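Local coordinates for putative malic enzyme ((S)-malate:NAD+ oxidoreductase (decarboxylating)) (Streptococcus pyogenes, PDB 2A9F), which probably catalyses the NAD+-dependent oxidative decarboxylation of (S)-malate with the help of a divalent metal ion such as magnesium or manganese, at the interface of chains A and B. Numbering follows the deposited sequence. Chains: chain A/B, putative malic enzyme ((S)-malate:NAD+ oxidoreductase (decarboxylating)).

The interface of chains A and B. Residues chain A 21, 90-91, 94; chain B 39-40, 44, 48.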
loop_
_atom_site.group_PDB
_atom_site.type_symbol
_atom_site.label_atom_id
_atom_site.label_comp_id
_atom_site.label_asym_id
_atom_site.label_seq_id
_atom_site.Cartn_x
_atom_site.Cartn_y
_atom_site.Cartn_z
ATOM N N LYS A 21 -14.221 1.545 -0.845
ATOM C CA LYS A 21 -14.634 2.116 0.426
ATOM C C LYS A 21 -13.555 2.911 1.161
ATOM O O LYS A 21 -13.834 3.525 2.192
ATOM C CB LYS A 21 -15.137 0.993 1.328
ATOM C CG LYS A 21 -16.166 0.101 0.664
ATOM C CD LYS A 21 -16.765 -0.901 1.638
ATOM C CE LYS A 21 -15.768 -1.976 2.073
ATOM N NZ LYS A 21 -16.158 -3.315 1.540
ATOM N N PRO A 90 -12.545 -6.067 -2.034
ATOM C CA PRO A 90 -13.681 -5.560 -1.250
ATOM C C PRO A 90 -13.567 -5.964 0.218
ATOM O O PRO A 90 -13.877 -5.177 1.110
ATOM C CB PRO A 90 -14.890 -6.209 -1.925
ATOM C CG PRO A 90 -14.457 -6.307 -3.320
ATOM C CD PRO A 90 -13.030 -6.793 -3.219
ATOM N N VAL A 91 -13.116 -7.191 0.461
ATOM C CA VAL A 91 -12.971 -7.692 1.820
ATOM C C VAL A 91 -11.751 -7.103 2.546
ATOM O O VAL A 91 -11.823 -6.774 3.730
ATOM C CB VAL A 91 -12.870 -9.231 1.830
ATOM C CG1 VAL A 91 -12.612 -9.739 3.241
ATOM C CG2 VAL A 91 -14.149 -9.826 1.282
ATOM N N GLY A 94 -12.487 -3.633 3.369
ATOM C CA GLY A 94 -13.528 -3.573 4.376
ATOM C C GLY A 94 -12.822 -3.785 5.702
ATOM O O GLY A 94 -13.059 -3.102 6.702
ATOM N N ALA B 39 -20.729 -2.947 4.767
ATOM C CA ALA B 39 -19.351 -2.697 4.369
ATOM C C ALA B 39 -18.474 -3.921 4.623
ATOM O O ALA B 39 -17.367 -4.026 4.109
ATOM C CB ALA B 39 -18.811 -1.499 5.115
ATOM N N TYR B 40 -18.974 -4.843 5.431
ATOM C CA TYR B 40 -18.235 -6.054 5.719
ATOM C C TYR B 40 -19.169 -7.253 5.621
ATOM O O TYR B 40 -20.156 -7.227 4.877
ATOM C CB TYR B 40 -17.594 -5.987 7.107
ATOM C CG TYR B 40 -16.368 -6.869 7.231
ATOM C CD1 TYR B 40 -15.343 -6.804 6.278
ATOM C CD2 TYR B 40 -16.241 -7.784 8.271
ATOM C CE1 TYR B 40 -14.229 -7.634 6.352
ATOM C CE2 TYR B 40 -15.129 -8.620 8.361
ATOM C CZ TYR B 40 -14.128 -8.543 7.397
ATOM O OH TYR B 40 -13.034 -9.382 7.471
ATOM N N VAL B 44 -20.545 -7.721 2.092
ATOM C CA VAL B 44 -19.397 -7.576 1.225
ATOM C C VAL B 44 -19.174 -8.859 0.400
ATOM O O VAL B 44 -18.530 -8.824 -0.652
ATOM C CB VAL B 44 -18.130 -7.230 2.042
ATOM C CG1 VAL B 44 -17.848 -8.309 3.045
ATOM C CG2 VAL B 44 -16.944 -7.029 1.112
ATOM N N SER B 48 -17.503 -9.329 -3.527
ATOM C CA SER B 48 -16.398 -10.204 -3.898
ATOM C C SER B 48 -16.824 -11.162 -5.013
ATOM O O SER B 48 -16.157 -11.271 -6.048
ATOM C CB SER B 48 -15.927 -11.011 -2.687
ATOM O OG SER B 48 -15.244 -10.180 -1.759
#
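B:Val44, at the start of helix 44-53, lodges against A:Pro90 and A:Val91 on helix 85-102 in this part of the two-fold interface of a malic-enzyme family protein. Its CG2 methyl does the touching: with CG1 at chi1 59°, CG2 lies anti to the backbone N and points at chain A, 3.8 Å from CB of A:Pro90 and 4.0 Å from CG2 of A:Val91. The two valine side chains meet at roughly a right angle. The methyls of A:Val91 diverge: CG2 also reaches the hydroxyl OG of B:Ser48, whereas CG1 comes within 4.1 Å of ring carbon CE1 of B:Tyr40, displaced from the ring plane, the side chains crossing obliquely. The carbonyl O of A:Val91 lies at the ring edge, in plane, 3.7 Å from CE1, and CD1 rests against the backbone of A:Gly94. A polar bridge flanks the apolar patch. The bent chain of A:Lys21 (chi3 -70°) brings its amine nitrogen NZ to the backbone carbonyl O of B:Ala39, donating a hydrogen bond of 2.9 Å, bent at the oxygen (C=O...NZ 136°) and tilted from the carbonyl plane. NZ gives a second, of 3.0 Å and similarly bent and tilted, to the carbonyl O of A:Pro90, tying helix 85-102 to the end of partner helix 33-39. The patch centre lies about 6 Å from A:Lys95, the predicted proton acceptor, but 31 Å from A:Tyr40; that active site probably takes its predicted proton donor, B:Tyr40, from chain B.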